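Local atomic coordinates of fimbrin (Schizosaccharomyces pombe, PDB entry 1RT8), a protein that binds and cross-links actin filaments through two actin-binding regions built from calponin-homology domains, serving cell polarity, cytokinesis, mating and spore formation. Residues F170-R181 with E194-L203; V218-L226 with R235-V244. One frame throughout, in Å; residues are numbered along the deposited sequence.

Interaction 1. Residues F170-R181 with E194-L203; sequences FNYHLKAANWPR and ENYTVLLNQL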
loop_
_atom_site.group_PDB
_atom_site.type_symbol
_atom_site.label_atom_id
_atom_site.label_comp_id
_atom_site.label_asym_id
_atom_site.label_seq_id
_atom_site.Cartn_x
_atom_site.Cartn_y
_atom_site.Cartn_z
ATOM N N PHE A 170 21.328 -7.311 -4.630
ATOM C CA PHE A 170 22.556 -7.157 -3.862
ATOM C C PHE A 170 23.408 -8.413 -4.043
ATOM O O PHE A 170 24.583 -8.328 -4.405
ATOM C CB PHE A 170 22.188 -6.946 -2.380
ATOM C CG PHE A 170 23.297 -6.383 -1.533
ATOM C CD1 PHE A 170 22.998 -5.551 -0.457
ATOM C CD2 PHE A 170 24.629 -6.688 -1.789
ATOM C CE1 PHE A 170 24.002 -5.029 0.348
ATOM C CE2 PHE A 170 25.644 -6.173 -0.989
ATOM C CZ PHE A 170 25.331 -5.340 0.083
ATOM N N ASN A 171 22.806 -9.580 -3.821
ATOM C CA ASN A 171 23.531 -10.840 -3.954
ATOM C C ASN A 171 23.974 -11.153 -5.375
ATOM O O ASN A 171 25.025 -11.757 -5.581
ATOM C CB ASN A 171 22.702 -11.998 -3.403
ATOM C CG ASN A 171 22.640 -11.989 -1.895
ATOM O OD1 ASN A 171 23.669 -11.880 -1.221
ATOM N ND2 ASN A 171 21.435 -12.104 -1.350
ATOM N N TYR A 172 23.175 -10.755 -6.356
ATOM C CA TYR A 172 23.540 -10.983 -7.746
ATOM C C TYR A 172 24.921 -10.372 -7.988
ATOM O O TYR A 172 25.756 -10.956 -8.675
ATOM C CB TYR A 172 22.520 -10.328 -8.677
ATOM C CG TYR A 172 22.989 -10.210 -10.111
ATOM C CD1 TYR A 172 22.982 -11.315 -10.966
ATOM C CD2 TYR A 172 23.442 -8.988 -10.612
ATOM C CE1 TYR A 172 23.415 -11.202 -12.292
ATOM C CE2 TYR A 172 23.876 -8.865 -11.928
ATOM C CZ TYR A 172 23.859 -9.971 -12.764
ATOM O OH TYR A 172 24.279 -9.833 -14.070
ATOM N N HIS A 173 25.160 -9.198 -7.410
ATOM C CA HIS A 173 26.439 -8.519 -7.570
ATOM C C HIS A 173 27.565 -9.119 -6.724
ATOM O O HIS A 173 28.678 -9.297 -7.216
ATOM C CB HIS A 173 26.284 -7.034 -7.255
ATOM C CG HIS A 173 25.532 -6.278 -8.301
ATOM N ND1 HIS A 173 26.007 -6.116 -9.584
ATOM C CD2 HIS A 173 24.322 -5.673 -8.266
ATOM C CE1 HIS A 173 25.119 -5.445 -10.296
ATOM N NE2 HIS A 173 24.088 -5.165 -9.519
ATOM N N LEU A 174 27.291 -9.425 -5.458
ATOM C CA LEU A 174 28.324 -10.013 -4.611
ATOM C C LEU A 174 28.798 -11.310 -5.253
ATOM O O LEU A 174 29.983 -11.644 -5.205
ATOM C CB LEU A 174 27.784 -10.309 -3.215
ATOM C CG LEU A 174 27.405 -9.082 -2.387
ATOM C CD1 LEU A 174 26.931 -9.534 -1.013
ATOM C CD2 LEU A 174 28.607 -8.143 -2.267
ATOM N N LYS A 175 27.870 -12.038 -5.868
ATOM C CA LYS A 175 28.228 -13.290 -6.511
ATOM C C LYS A 175 29.106 -13.011 -7.722
ATOM O O LYS A 175 30.059 -13.744 -7.985
ATOM C CB LYS A 175 26.984 -14.063 -6.945
ATOM C CG LYS A 175 27.324 -15.402 -7.586
ATOM C CD LYS A 175 26.082 -16.155 -8.029
ATOM C CE LYS A 175 26.464 -17.461 -8.719
ATOM N NZ LYS A 175 25.261 -18.247 -9.110
ATOM N N ALA A 176 28.788 -11.943 -8.448
ATOM C CA ALA A 176 29.559 -11.570 -9.628
ATOM C C ALA A 176 30.943 -11.105 -9.210
ATOM O O ALA A 176 31.917 -11.294 -9.940
ATOM C CB ALA A 176 28.858 -10.464 -10.394
ATOM N N ALA A 177 31.025 -10.492 -8.034
ATOM C CA ALA A 177 32.299 -10.000 -7.522
ATOM C C ALA A 177 33.096 -11.136 -6.877
ATOM O O ALA A 177 34.129 -10.904 -6.249
ATOM C CB ALA A 177 32.054 -8.887 -6.507
ATOM N N ASN A 178 32.606 -12.363 -7.035
ATOM C CA ASN A 178 33.268 -13.531 -6.466
ATOM C C ASN A 178 33.583 -13.304 -4.987
ATOM O O ASN A 178 34.697 -13.563 -4.530
ATOM C CB ASN A 178 34.559 -13.823 -7.236
ATOM C CG ASN A 178 34.303 -14.190 -8.689
ATOM O OD1 ASN A 178 33.606 -15.161 -8.979
ATOM N ND2 ASN A 178 34.870 -13.413 -9.608
ATOM N N TRP A 179 32.589 -12.817 -4.250
ATOM C CA TRP A 179 32.722 -12.544 -2.825
ATOM C C TRP A 179 32.021 -13.688 -2.073
ATOM O O TRP A 179 30.871 -14.012 -2.351
ATOM C CB TRP A 179 32.076 -11.181 -2.532
ATOM C CG TRP A 179 32.310 -10.629 -1.157
ATOM C CD1 TRP A 179 31.359 -10.361 -0.213
ATOM C CD2 TRP A 179 33.574 -10.290 -0.559
ATOM N NE1 TRP A 179 31.947 -9.883 0.932
ATOM C CE2 TRP A 179 33.305 -9.831 0.750
ATOM C CE3 TRP A 179 34.905 -10.337 -1.001
ATOM C CZ2 TRP A 179 34.318 -9.421 1.623
ATOM C CZ3 TRP A 179 35.918 -9.928 -0.123
ATOM C CH2 TRP A 179 35.614 -9.479 1.169
ATOM N N PRO A 180 32.715 -14.323 -1.119
ATOM C CA PRO A 180 32.169 -15.439 -0.335
ATOM C C PRO A 180 30.996 -15.099 0.587
ATOM O O PRO A 180 30.347 -15.998 1.128
ATOM C CB PRO A 180 33.378 -15.929 0.463
ATOM C CG PRO A 180 34.559 -15.445 -0.340
ATOM C CD PRO A 180 34.118 -14.077 -0.756
ATOM N N ARG A 181 30.730 -13.813 0.782
ATOM C CA ARG A 181 29.634 -13.419 1.653
ATOM C C ARG A 181 28.336 -13.194 0.907
ATOM O O ARG A 181 28.324 -12.795 -0.252
ATOM C CB ARG A 181 29.999 -12.165 2.447
ATOM C CG ARG A 181 31.100 -12.422 3.445
ATOM C CD ARG A 181 31.355 -11.240 4.331
ATOM N NE ARG A 181 30.216 -10.919 5.185
ATOM C CZ ARG A 181 30.228 -9.939 6.079
ATOM N NH1 ARG A 181 31.325 -9.200 6.224
ATOM N NH2 ARG A 181 29.153 -9.686 6.812
ATOM N N GLU A 194 31.687 -4.363 4.892
ATOM C CA GLU A 194 32.357 -5.167 3.877
ATOM C C GLU A 194 31.519 -5.416 2.636
ATOM O O GLU A 194 31.968 -5.185 1.517
ATOM C CB GLU A 194 32.781 -6.520 4.455
ATOM C CG GLU A 194 34.033 -6.475 5.304
ATOM C CD GLU A 194 34.536 -7.868 5.666
ATOM O OE1 GLU A 194 33.920 -8.865 5.229
ATOM O OE2 GLU A 194 35.550 -7.965 6.386
ATOM N N ASN A 195 30.301 -5.910 2.823
ATOM C CA ASN A 195 29.450 -6.187 1.679
ATOM C C ASN A 195 29.122 -4.934 0.873
ATOM O O ASN A 195 29.036 -4.988 -0.354
ATOM C CB ASN A 195 28.189 -6.923 2.130
ATOM C CG ASN A 195 28.497 -8.352 2.572
ATOM O OD1 ASN A 195 29.449 -8.951 2.087
ATOM N ND2 ASN A 195 27.696 -8.900 3.481
ATOM N N TYR A 196 28.963 -3.808 1.561
ATOM C CA TYR A 196 28.684 -2.546 0.887
ATOM C C TYR A 196 29.892 -2.163 0.027
ATOM O O TYR A 196 29.739 -1.772 -1.134
ATOM C CB TYR A 196 28.415 -1.444 1.916
ATOM C CG TYR A 196 27.003 -1.416 2.485
ATOM C CD1 TYR A 196 26.766 -0.884 3.754
ATOM C CD2 TYR A 196 25.911 -1.878 1.750
ATOM C CE1 TYR A 196 25.487 -0.808 4.282
ATOM C CE2 TYR A 196 24.602 -1.806 2.271
ATOM C CZ TYR A 196 24.405 -1.268 3.541
ATOM O OH TYR A 196 23.143 -1.177 4.089
ATOM N N THR A 197 31.090 -2.282 0.599
ATOM C CA THR A 197 32.323 -1.956 -0.122
ATOM C C THR A 197 32.472 -2.790 -1.397
ATOM O O THR A 197 32.811 -2.263 -2.450
ATOM C CB THR A 197 33.563 -2.181 0.764
ATOM O OG1 THR A 197 33.543 -1.256 1.857
ATOM C CG2 THR A 197 34.842 -1.976 -0.037
ATOM N N VAL A 198 32.230 -4.094 -1.302
ATOM C CA VAL A 198 32.337 -4.962 -2.469
ATOM C C VAL A 198 31.253 -4.583 -3.481
ATOM O O VAL A 198 31.511 -4.519 -4.684
ATOM C CB VAL A 198 32.195 -6.452 -2.070
ATOM C CG1 VAL A 198 32.208 -7.329 -3.302
ATOM C CG2 VAL A 198 33.345 -6.852 -1.147
ATOM N N LEU A 199 30.044 -4.317 -2.988
ATOM C CA LEU A 199 28.936 -3.924 -3.860
ATOM C C LEU A 199 29.293 -2.655 -4.638
ATOM O O LEU A 199 29.192 -2.619 -5.862
ATOM C CB LEU A 199 27.657 -3.681 -3.037
ATOM C CG LEU A 199 26.476 -3.045 -3.793
ATOM C CD1 LEU A 199 26.062 -3.933 -4.960
ATOM C CD2 LEU A 199 25.303 -2.823 -2.836
ATOM N N LEU A 200 29.715 -1.618 -3.925
ATOM C CA LEU A 200 30.081 -0.363 -4.570
ATOM C C LEU A 200 31.234 -0.535 -5.570
ATOM O O LEU A 200 31.253 0.095 -6.630
ATOM C CB LEU A 200 30.456 0.675 -3.512
ATOM C CG LEU A 200 29.317 1.120 -2.595
ATOM C CD1 LEU A 200 29.788 2.282 -1.728
ATOM C CD2 LEU A 200 28.117 1.544 -3.431
ATOM N N ASN A 201 32.194 -1.387 -5.228
ATOM C CA ASN A 201 33.329 -1.634 -6.110
ATOM C C ASN A 201 32.880 -2.432 -7.329
ATOM O O ASN A 201 33.446 -2.311 -8.413
ATOM C CB ASN A 201 34.428 -2.392 -5.356
ATOM C CG ASN A 201 35.517 -2.904 -6.278
ATOM O OD1 ASN A 201 35.509 -4.070 -6.682
ATOM N ND2 ASN A 201 36.453 -2.029 -6.631
ATOM N N GLN A 202 31.854 -3.250 -7.146
ATOM C CA GLN A 202 31.335 -4.059 -8.234
ATOM C C GLN A 202 30.508 -3.171 -9.161
ATOM O O GLN A 202 30.571 -3.312 -10.377
ATOM C CB GLN A 202 30.483 -5.198 -7.666
ATOM C CG GLN A 202 30.014 -6.232 -8.676
ATOM C CD GLN A 202 31.150 -6.841 -9.481
ATOM O OE1 GLN A 202 32.187 -7.226 -8.934
ATOM N NE2 GLN A 202 30.951 -6.943 -10.789
ATOM N N LEU A 203 29.754 -2.239 -8.582
ATOM C CA LEU A 203 28.911 -1.334 -9.362
ATOM C C LEU A 203 29.674 -0.261 -10.139
ATOM O O LEU A 203 29.281 0.101 -11.248
ATOM C CB LEU A 203 27.888 -0.639 -8.458
ATOM C CG LEU A 203 26.760 -1.458 -7.831
ATOM C CD1 LEU A 203 25.860 -0.512 -7.062
ATOM C CD2 LEU A 203 25.965 -2.206 -8.908
HETATM O O HOH W 1 27.173 -11.662 4.833
#
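Trp179 and Arg181, on the loop leaving helix 162-176, converge on the first turn of helix 194-203. Trp179 NE1 donates to Asn195 OD1 over 2.9 Å; the acceptor lies close to the indole plane and the donor nearly along the C=O axis, although the N-H...O angle is a bent 131°. The amide's other end is satisfied too: Asn195 ND2 donates to Asp189 O and to water 1, which also accepts from Arg181 NE. Arg181 NH1 donates to Glu194 OE1 in a 2.8 Å salt bridge; the oxygen lies in the guanidinium plane, while the nitrogen stands above the carboxylate plane. NH1 also pairs with Asp192. With CG anti to the backbone N (chi1 -171°), Trp179 lays its indole over Val198, whose CG2 is 3.6 Å from the six-membered ring's centroid, and brings NE1 to Asn195. A Schellman motif with Asn178 at C-prime (Trp179 N to Leu174 O) turns the chain toward them. Leu199 CD2 and Leu203 CD2 make CH-pi contacts with the faces of Phe170 and His173, while His173 NE2 bonds to Pro263 O. In this second calponin-homology domain segments 170-176 and 194-203 cross at 78°, with helix 248-261 packing on Leu199 and Leu203, and helix 218-230 on Tyr196.

Interaction 2. Residues V218-L226 with R235-V244; sequences VLQRAEQVL and RKYLTPTAMV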
loop_
_atom_site.group_PDB
_atom_site.type_symbol
_atom_site.label_atom_id
_atom_site.label_comp_id
_atom_site.label_asym_id
_atom_site.label_seq_id
_atom_site.Cartn_x
_atom_site.Cartn_y
_atom_site.Cartn_z
ATOM N N VAL A 218 35.851 -0.584 12.416
ATOM C CA VAL A 218 34.598 -0.694 11.674
ATOM C C VAL A 218 33.850 0.631 11.546
ATOM O O VAL A 218 33.186 0.885 10.541
ATOM C CB VAL A 218 33.650 -1.744 12.315
ATOM C CG1 VAL A 218 33.158 -1.255 13.671
ATOM C CG2 VAL A 218 32.481 -2.021 11.390
ATOM N N LEU A 219 33.963 1.480 12.558
ATOM C CA LEU A 219 33.286 2.758 12.511
ATOM C C LEU A 219 33.913 3.635 11.440
ATOM O O LEU A 219 33.212 4.384 10.761
ATOM C CB LEU A 219 33.345 3.442 13.876
ATOM C CG LEU A 219 32.266 4.496 14.119
ATOM C CD1 LEU A 219 30.913 3.990 13.607
ATOM C CD2 LEU A 219 32.203 4.814 15.606
ATOM N N GLN A 220 35.230 3.535 11.277
ATOM C CA GLN A 220 35.924 4.323 10.262
ATOM C C GLN A 220 35.643 3.750 8.889
ATOM O O GLN A 220 35.525 4.484 7.910
ATOM C CB GLN A 220 37.438 4.324 10.493
ATOM C CG GLN A 220 37.901 5.101 11.713
ATOM C CD GLN A 220 39.403 4.994 11.922
ATOM O OE1 GLN A 220 40.189 5.269 11.012
ATOM N NE2 GLN A 220 39.808 4.592 13.124
ATOM N N ARG A 221 35.549 2.429 8.810
ATOM C CA ARG A 221 35.273 1.791 7.535
ATOM C C ARG A 221 33.894 2.229 7.045
ATOM O O ARG A 221 33.699 2.488 5.856
ATOM C CB ARG A 221 35.307 0.272 7.689
ATOM C CG ARG A 221 35.128 -0.487 6.388
ATOM C CD ARG A 221 34.982 -1.966 6.685
ATOM N NE ARG A 221 36.093 -2.443 7.506
ATOM C CZ ARG A 221 36.061 -3.552 8.235
ATOM N NH1 ARG A 221 34.968 -4.305 8.245
ATOM N NH2 ARG A 221 37.117 -3.906 8.965
ATOM N N ALA A 222 32.943 2.310 7.971
ATOM C CA ALA A 222 31.578 2.710 7.642
ATOM C C ALA A 222 31.559 4.107 7.038
ATOM O O ALA A 222 30.796 4.380 6.115
ATOM C CB ALA A 222 30.708 2.680 8.890
ATOM N N GLU A 223 32.395 4.989 7.576
ATOM C CA GLU A 223 32.477 6.358 7.082
ATOM C C GLU A 223 33.085 6.375 5.688
ATOM O O GLU A 223 32.632 7.108 4.812
ATOM C CB GLU A 223 33.319 7.211 8.031
ATOM C CG GLU A 223 33.597 8.613 7.525
ATOM C CD GLU A 223 32.332 9.384 7.201
ATOM O OE1 GLU A 223 31.436 9.449 8.072
ATOM O OE2 GLU A 223 32.240 9.931 6.079
ATOM N N GLN A 224 34.112 5.557 5.486
ATOM C CA GLN A 224 34.775 5.475 4.197
ATOM C C GLN A 224 33.816 4.927 3.157
ATOM O O GLN A 224 33.843 5.350 2.004
ATOM C CB GLN A 224 36.022 4.579 4.288
ATOM C CG GLN A 224 37.224 5.266 4.925
ATOM C CD GLN A 224 38.353 4.309 5.302
ATOM O OE1 GLN A 224 38.539 3.263 4.681
ATOM N NE2 GLN A 224 39.124 4.684 6.315
ATOM N N VAL A 225 32.963 3.990 3.566
ATOM C CA VAL A 225 31.992 3.398 2.650
ATOM C C VAL A 225 30.999 4.450 2.186
ATOM O O VAL A 225 30.624 4.489 1.008
ATOM C CB VAL A 225 31.182 2.248 3.316
ATOM C CG1 VAL A 225 29.887 1.982 2.527
ATOM C CG2 VAL A 225 32.026 0.977 3.372
ATOM N N LEU A 226 30.561 5.289 3.120
ATOM C CA LEU A 226 29.595 6.323 2.798
ATOM C C LEU A 226 30.230 7.432 1.972
ATOM O O LEU A 226 29.533 8.134 1.239
ATOM C CB LEU A 226 28.967 6.884 4.077
ATOM C CG LEU A 226 28.063 5.881 4.802
ATOM C CD1 LEU A 226 27.526 6.491 6.096
ATOM C CD2 LEU A 226 26.924 5.470 3.887
ATOM N N ARG A 235 24.854 8.823 -0.990
ATOM C CA ARG A 235 25.042 8.868 0.454
ATOM C C ARG A 235 23.757 9.413 1.059
ATOM O O ARG A 235 23.711 10.539 1.559
ATOM C CB ARG A 235 26.223 9.753 0.851
ATOM C CG ARG A 235 26.383 9.852 2.364
ATOM C CD ARG A 235 27.734 10.391 2.792
ATOM N NE ARG A 235 27.872 10.346 4.246
ATOM C CZ ARG A 235 29.036 10.356 4.888
ATOM N NH1 ARG A 235 30.174 10.411 4.205
ATOM N NH2 ARG A 235 29.062 10.307 6.215
ATOM N N LYS A 236 22.713 8.594 1.009
ATOM C CA LYS A 236 21.402 8.975 1.520
ATOM C C LYS A 236 20.908 8.030 2.617
ATOM O O LYS A 236 21.129 6.815 2.549
ATOM C CB LYS A 236 20.387 8.977 0.373
ATOM C CG LYS A 236 20.752 9.856 -0.822
ATOM C CD LYS A 236 20.678 11.328 -0.462
ATOM C CE LYS A 236 20.768 12.210 -1.699
ATOM N NZ LYS A 236 20.533 13.641 -1.353
ATOM N N TYR A 237 20.241 8.605 3.617
ATOM C CA TYR A 237 19.658 7.871 4.746
ATOM C C TYR A 237 20.600 7.268 5.786
ATOM O O TYR A 237 20.376 7.412 6.991
ATOM C CB TYR A 237 18.756 6.735 4.252
ATOM C CG TYR A 237 17.626 7.148 3.348
ATOM C CD1 TYR A 237 17.785 7.166 1.965
ATOM C CD2 TYR A 237 16.383 7.503 3.873
ATOM C CE1 TYR A 237 16.728 7.528 1.120
ATOM C CE2 TYR A 237 15.323 7.866 3.042
ATOM C CZ TYR A 237 15.502 7.877 1.669
ATOM O OH TYR A 237 14.459 8.239 0.840
ATOM N N LEU A 238 21.640 6.586 5.318
ATOM C CA LEU A 238 22.579 5.889 6.200
ATOM C C LEU A 238 23.750 6.692 6.766
ATOM O O LEU A 238 24.391 7.465 6.058
ATOM C CB LEU A 238 23.126 4.664 5.462
ATOM C CG LEU A 238 23.829 3.562 6.256
ATOM C CD1 LEU A 238 22.869 2.971 7.280
ATOM C CD2 LEU A 238 24.316 2.482 5.291
ATOM N N THR A 239 24.023 6.488 8.049
ATOM C CA THR A 239 25.136 7.149 8.718
ATOM C C THR A 239 26.090 6.060 9.208
ATOM O O THR A 239 25.702 4.896 9.345
ATOM C CB THR A 239 24.671 7.951 9.942
ATOM O OG1 THR A 239 24.081 7.059 10.898
ATOM C CG2 THR A 239 23.666 9.022 9.530
ATOM N N PRO A 240 27.348 6.422 9.486
ATOM C CA PRO A 240 28.320 5.433 9.960
ATOM C C PRO A 240 27.804 4.650 11.159
ATOM O O PRO A 240 27.928 3.429 11.210
ATOM C CB PRO A 240 29.532 6.285 10.312
ATOM C CG PRO A 240 29.443 7.407 9.312
ATOM C CD PRO A 240 27.970 7.754 9.373
ATOM N N THR A 241 27.216 5.363 12.115
ATOM C CA THR A 241 26.680 4.746 13.325
ATOM C C THR A 241 25.439 3.895 13.046
ATOM O O THR A 241 25.258 2.838 13.652
ATOM C CB THR A 241 26.337 5.819 14.393
ATOM O OG1 THR A 241 25.626 6.900 13.775
ATOM C CG2 THR A 241 27.609 6.359 15.047
ATOM N N ALA A 242 24.588 4.345 12.126
ATOM C CA ALA A 242 23.384 3.588 11.786
ATOM C C ALA A 242 23.779 2.315 11.041
ATOM O O ALA A 242 23.098 1.293 11.127
ATOM C CB ALA A 242 22.446 4.434 10.926
ATOM N N MET A 243 24.884 2.384 10.308
ATOM C CA MET A 243 25.369 1.230 9.565
ATOM C C MET A 243 25.856 0.150 10.518
ATOM O O MET A 243 25.425 -1.003 10.444
ATOM C CB MET A 243 26.528 1.609 8.645
ATOM C CG MET A 243 27.051 0.412 7.861
ATOM S SD MET A 243 28.527 0.743 6.883
ATOM C CE MET A 243 27.876 1.835 5.691
ATOM N N VAL A 244 26.772 0.537 11.400
ATOM C CA VAL A 244 27.349 -0.380 12.376
ATOM C C VAL A 244 26.286 -0.903 13.334
ATOM O O VAL A 244 26.395 -2.019 13.845
ATOM C CB VAL A 244 28.464 0.316 13.182
ATOM C CG1 VAL A 244 28.951 -0.589 14.299
ATOM C CG2 VAL A 244 29.614 0.666 12.257
#
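Helix 218-226 and the short helix 240-244 approach to 8.6 Å between axes at 117°, and the backbones come close where Ala222 CA lies 4.8 Å from Pro240 CA. The small methyl side chain of Ala222 is consistent with so close an approach: the Pro240 ring enters as a knob among Leu219, Ala222, Glu223 and Leu226, with its CD 3.5 Å from Leu226 CD1. Met243 runs past Leu226 in the opposite direction, its SD 3.5 Å from Ala222 CB; a chain extended through chi2 and bent at chi3 (-67°) carries CE on to Val225 CG1. At the far end Val218 and Val244 meet tip to tip through their CG2 methyls, and the Leu219 side chain crosses that of Val244 at about a right angle, CD1 against CG2.

The polar edge is an end-on bidentate salt bridge. Arg235 NH1 donates to Glu223 OE2 at 2.8 Å and Arg235 NH2 to Glu223 OE1 at 3.1 Å, both on the syn side, with the carboxylate and guanidinium planes 34° apart. Leu226 CB lies over the centre of one guanidinium face, so the charged group is packed as well as paired, and Glu230 gives NH1 a second carboxylate. A leucine in place of Arg235 would probably leave both Glu223 and Glu230 without this cationic mate and the Glu223 carboxylate freer to turn.

Thr239 caps helix 240-244 through OG1, which accepts from Ala242 N at 3.0 Å and also bonds to Glu12 of helix 11-25. Thr241 OG1 bonds to the same glutamate, joining the second calponin-homology domain to the first. Within the second domain, Val225, Leu238 and Met243 face helix 194-203, while Leu226 and Leu238 pack against helix 248-261.

How the interactions relate
From the N-terminal side, the chain reaches these contacts along helix 162-176, turns, and passes through 12 residues with neither helix nor strand before helix 194-203 crosses that helix steeply; interaction 1 closes that loop. Interaction 2 opens only afterwards, on helix 218-230, and closes across 8 residues at 235-244, so the two loops stand in series, neither nesting nor crossing. Their centres lie about 17 Å apart, yet they touch: Thr197 OG1 lies 3.1 Å from Val225 CG2, and Tyr196 CD1 3.5 Å from Met243 CE. Helix 194-203 thus bridges the two, packing on helix 162-176 and on Val225 and Met243 of interaction 2, within one calponin-homology domain of actin-binding region 1.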